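Local coordinates for protein neurotoxin (PDB 2QN0) that is a zinc protease, the light chain of botulinum neurotoxin type C1, which probably cleaves SNARE proteins with dual substrate specificity, at residues D390-Y393 with G398-I401; A385-L388 with V392-I395. One frame throughout, in Å; residues are numbered along the deposited sequence.

Overall arrangement
Both contacts belong to the long irregular segment between strands 383-384 and 422-423, and their centres lie about 5 Å apart. They share Val392 and Tyr393: contact 2 packs 385-388 against this pair, and contact 1 packs 398-401 against it. Contact 2 is the more buried, an apolar contact of aliphatic side chains, one face of the tyrosine ring and carbonyl oxygens, with no hydrogen bond across it. Contact 1 is only partly buried. It pairs two aromatic rings in its interior and uses a bridging water, while Asp390 and Asn391 at its margin are exposed. Phe399 joins the two, its ring also touching Ala385 and Ile387.

Contact 1 of 2, residues D390-Y393 with G398-I401; sequences DNVY and GFNI
Tyr393 and Phe399 meet as a T-shaped pair, the edge of the tyrosine ring directed at the face of the phenylalanine. Tyr393 CG lies anti to the backbone N and beside the carbonyl carbon, which carries the ring out to Phe399. The centroids are 4.8 Å apart and the planes stand at 70°; Tyr393 CD1 sits over the centre of the Phe399 ring, 3.7 Å from Phe399 CD1. One face of the tyrosine is taken up by backbone: Gly398 CA lies 3.7 Å from the Tyr393 ring centroid, a CH-pi contact 24° off the normal, displaced toward the rim. Gly398 has a positive phi of 60°, and its lack of a side chain lets the backbone lie directly against the tyrosine ring. Its carbonyl turns back to the other segment, where Tyr393 CA makes a CA-H...O contact of 3.3 Å with Gly398 O. Alongside the aromatic pair, Val392 CG1 packs 4.1 Å from Phe399 CE1, and the two side chains point the same way. Ile401 reaches in from farther along the chain, its CD1 methyl 3.6 Å from Val392 O and close also to Asp390 O. No direct hydrogen bond crosses the contact. Instead, one water donates to Val392 O at 2.7 Å and also to Phe399 O, tying the two backbones together. The buried Tyr393 OH bonds to Asp222; at the exposed margin Asp390 forms a salt bridge with Lys92 of helix 80-97 and Asn391 OD1 accepts from Lys403. In the fold this irregular loop packs against helix 223-238, which carries the zinc-binding His229 and His233: both rings touch Pro223 at its start, and Phe399 also meets Met199 and Leu421.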
loop_
_atom_site.group_PDB
_atom_site.type_symbol
_atom_site.label_atom_id
_atom_site.label_comp_id
_atom_site.label_asym_id
_atom_site.label_seq_id
_atom_site.Cartn_x
_atom_site.Cartn_y
_atom_site.Cartn_z
ATOM N N ASP A 390 15.500 18.892 -2.828
ATOM C CA ASP A 390 15.249 18.936 -4.267
ATOM C C ASP A 390 16.497 18.834 -5.137
ATOM O O ASP A 390 16.394 18.627 -6.345
ATOM C CB ASP A 390 14.464 20.196 -4.650
ATOM C CG ASP A 390 12.988 20.090 -4.310
ATOM O OD1 ASP A 390 12.432 18.975 -4.403
ATOM O OD2 ASP A 390 12.377 21.123 -3.966
ATOM N N ASN A 391 17.671 18.990 -4.537
ATOM C CA ASN A 391 18.913 18.879 -5.296
ATOM C C ASN A 391 19.289 17.406 -5.395
ATOM O O ASN A 391 20.222 17.036 -6.105
ATOM C CB ASN A 391 20.046 19.639 -4.605
ATOM C CG ASN A 391 19.824 21.138 -4.598
ATOM O OD1 ASN A 391 19.557 21.740 -5.638
ATOM N ND2 ASN A 391 19.935 21.748 -3.424
ATOM N N VAL A 392 18.550 16.574 -4.669
ATOM C CA VAL A 392 18.793 15.136 -4.640
ATOM C C VAL A 392 17.656 14.359 -5.291
ATOM O O VAL A 392 17.882 13.450 -6.094
ATOM C CB VAL A 392 18.941 14.642 -3.181
ATOM C CG1 VAL A 392 19.042 13.121 -3.143
ATOM C CG2 VAL A 392 20.177 15.264 -2.545
ATOM N N TYR A 393 16.432 14.742 -4.951
ATOM C CA TYR A 393 15.246 14.063 -5.454
ATOM C C TYR A 393 14.112 15.069 -5.624
ATOM O O TYR A 393 13.754 15.761 -4.673
ATOM C CB TYR A 393 14.838 12.996 -4.434
ATOM C CG TYR A 393 13.728 12.067 -4.870
ATOM C CD1 TYR A 393 14.009 10.895 -5.568
ATOM C CD2 TYR A 393 12.395 12.356 -4.570
ATOM C CE1 TYR A 393 12.986 10.024 -5.958
ATOM C CE2 TYR A 393 11.365 11.497 -4.956
ATOM C CZ TYR A 393 11.670 10.333 -5.648
ATOM O OH TYR A 393 10.661 9.475 -6.024
ATOM N N GLY A 398 12.552 12.575 -9.930
ATOM C CA GLY A 398 13.114 11.732 -8.889
ATOM C C GLY A 398 14.601 12.014 -8.746
ATOM O O GLY A 398 14.999 13.168 -8.575
ATOM N N PHE A 399 15.426 10.972 -8.831
ATOM C CA PHE A 399 16.880 11.119 -8.703
ATOM C C PHE A 399 17.571 11.535 -10.004
ATOM O O PHE A 399 18.660 12.108 -9.975
ATOM C CB PHE A 399 17.523 9.797 -8.260
ATOM C CG PHE A 399 17.180 9.374 -6.860
ATOM C CD1 PHE A 399 17.646 10.092 -5.762
ATOM C CD2 PHE A 399 16.424 8.224 -6.637
ATOM C CE1 PHE A 399 17.368 9.673 -4.460
ATOM C CE2 PHE A 399 16.139 7.795 -5.341
ATOM C CZ PHE A 399 16.613 8.518 -4.247
ATOM N N ASN A 400 16.947 11.230 -11.139
ATOM C CA ASN A 400 17.536 11.519 -12.448
ATOM C C ASN A 400 17.333 12.960 -12.907
ATOM O O ASN A 400 16.727 13.226 -13.946
ATOM C CB ASN A 400 16.971 10.530 -13.467
ATOM C CG ASN A 400 17.107 9.092 -12.995
ATOM O OD1 ASN A 400 18.171 8.689 -12.528
ATOM N ND2 ASN A 400 16.032 8.316 -13.108
ATOM N N ILE A 401 17.887 13.876 -12.122
ATOM C CA ILE A 401 17.773 15.313 -12.358
ATOM C C ILE A 401 18.750 15.858 -13.400
ATOM O O ILE A 401 19.961 15.679 -13.285
ATOM C CB ILE A 401 17.982 16.072 -11.032
ATOM C CG1 ILE A 401 16.996 15.545 -9.981
ATOM C CG2 ILE A 401 17.785 17.569 -11.242
ATOM C CD1 ILE A 401 17.314 15.972 -8.558
HETATM O O HOH W 1 19.998 12.856 -7.588
#

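Contact 2 of 2, residues A385-L388 with V392-I395; sequences ANIL and VYDI
Ile387 and Tyr393 bring the two irregular segments closest, their CA atoms 5.0 Å apart, with no hydrogen bond between the backbones and an inverse gamma turn centred on Asn386 in the first of them. From this approach the two side chains run side by side in the same direction, and Ile387 CB lies 4.0 Å from Tyr393 CB. The CG2 methyl of Ile387 rests over one face of the tyrosine ring, 4.1 Å from Tyr393 CG. The first torsion of the isoleucine, 59°, sets CG1 between the backbone N and the carbonyl carbon, leaving CG2 anti to the carbonyl carbon, from where it reaches the tyrosine ring. Tyr393 CB in turn fits against the isoleucine backbone, 3.6 Å from Ile387 O. Two carbonyl oxygens also come near each other, Ile387 O and Tyr393 O at 3.5 Å; both are acceptors, and both receive a hydrogen bond from the ammonium group of Lys92, which probably offsets their mutual repulsion. One residue earlier in each segment, Val392 brings its branched carbon up to the oxygen of a peptide carbonyl, with Val392 CB 3.6 Å from Asn386 O. Its CG1 methyl, anti to the backbone N at 174°, also approaches the methyl of Ala385, Val392 CG1 to Ala385 CB being 4.2 Å. The amide of Asn386 faces another partner, its OD1 accepting from Arg422 of strand 422-423. Helix 80-97 runs along this part of the loop: Glu89 packs on Ile387 and Leu93 on Tyr393. Helix 223-238 meets the tyrosine through Pro223 and Ile224, so the contact joins the loop just after strand 383-384 to both helices.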
loop_
_atom_site.group_PDB
_atom_site.type_symbol
_atom_site.label_atom_id
_atom_site.label_comp_id
_atom_site.label_asym_id
_atom_site.label_seq_id
_atom_site.Cartn_x
_atom_site.Cartn_y
_atom_site.Cartn_z
ATOM N N ALA A 385 18.759 8.152 1.033
ATOM C CA ALA A 385 19.140 9.478 0.580
ATOM C C ALA A 385 18.213 10.504 1.209
ATOM O O ALA A 385 17.182 10.148 1.777
ATOM C CB ALA A 385 19.045 9.557 -0.944
ATOM N N ASN A 386 18.590 11.775 1.114
ATOM C CA ASN A 386 17.772 12.850 1.661
ATOM C C ASN A 386 16.824 13.261 0.547
ATOM O O ASN A 386 17.056 14.247 -0.156
ATOM C CB ASN A 386 18.658 14.026 2.072
ATOM C CG ASN A 386 19.798 13.599 2.972
ATOM O OD1 ASN A 386 19.601 12.851 3.932
ATOM N ND2 ASN A 386 21.001 14.076 2.671
ATOM N N ILE A 387 15.752 12.489 0.384
ATOM C CA ILE A 387 14.792 12.746 -0.678
ATOM C C ILE A 387 13.979 14.030 -0.551
ATOM O O ILE A 387 13.281 14.411 -1.489
ATOM C CB ILE A 387 13.828 11.549 -0.861
ATOM C CG1 ILE A 387 13.070 11.270 0.435
ATOM C CG2 ILE A 387 14.624 10.310 -1.273
ATOM C CD1 ILE A 387 12.024 10.178 0.290
ATOM N N LEU A 388 14.066 14.701 0.594
ATOM C CA LEU A 388 13.334 15.958 0.759
ATOM C C LEU A 388 14.123 17.102 0.116
ATOM O O LEU A 388 13.579 18.175 -0.152
ATOM C CB LEU A 388 13.088 16.258 2.241
ATOM C CG LEU A 388 12.091 15.342 2.962
ATOM C CD1 LEU A 388 11.904 15.801 4.402
ATOM C CD2 LEU A 388 10.758 15.369 2.229
ATOM N N VAL A 392 18.550 16.574 -4.669
ATOM C CA VAL A 392 18.793 15.136 -4.640
ATOM C C VAL A 392 17.656 14.359 -5.291
ATOM O O VAL A 392 17.882 13.450 -6.094
ATOM C CB VAL A 392 18.941 14.642 -3.181
ATOM C CG1 VAL A 392 19.042 13.121 -3.143
ATOM C CG2 VAL A 392 20.177 15.264 -2.545
ATOM N N TYR A 393 16.432 14.742 -4.951
ATOM C CA TYR A 393 15.246 14.063 -5.454
ATOM C C TYR A 393 14.112 15.069 -5.624
ATOM O O TYR A 393 13.754 15.761 -4.673
ATOM C CB TYR A 393 14.838 12.996 -4.434
ATOM C CG TYR A 393 13.728 12.067 -4.870
ATOM C CD1 TYR A 393 14.009 10.895 -5.568
ATOM C CD2 TYR A 393 12.395 12.356 -4.570
ATOM C CE1 TYR A 393 12.986 10.024 -5.958
ATOM C CE2 TYR A 393 11.365 11.497 -4.956
ATOM C CZ TYR A 393 11.670 10.333 -5.648
ATOM O OH TYR A 393 10.661 9.475 -6.024
ATOM N N ASP A 394 13.557 15.170 -6.828
ATOM C CA ASP A 394 12.445 16.090 -7.029
ATOM C C ASP A 394 11.220 15.393 -7.609
ATOM O O ASP A 394 11.297 14.256 -8.080
ATOM C CB ASP A 394 12.847 17.298 -7.897
ATOM C CG ASP A 394 13.272 16.922 -9.307
ATOM O OD1 ASP A 394 12.720 15.968 -9.890
ATOM O OD2 ASP A 394 14.156 17.618 -9.850
ATOM N N ILE A 395 10.087 16.082 -7.558
ATOM C CA ILE A 395 8.821 15.545 -8.040
ATOM C C ILE A 395 8.804 15.115 -9.504
ATOM O O ILE A 395 8.292 14.045 -9.835
ATOM C CB ILE A 395 7.678 16.569 -7.803
ATOM C CG1 ILE A 395 7.463 16.754 -6.300
ATOM C CG2 ILE A 395 6.396 16.102 -8.477
ATOM C CD1 ILE A 395 6.481 17.854 -5.946
#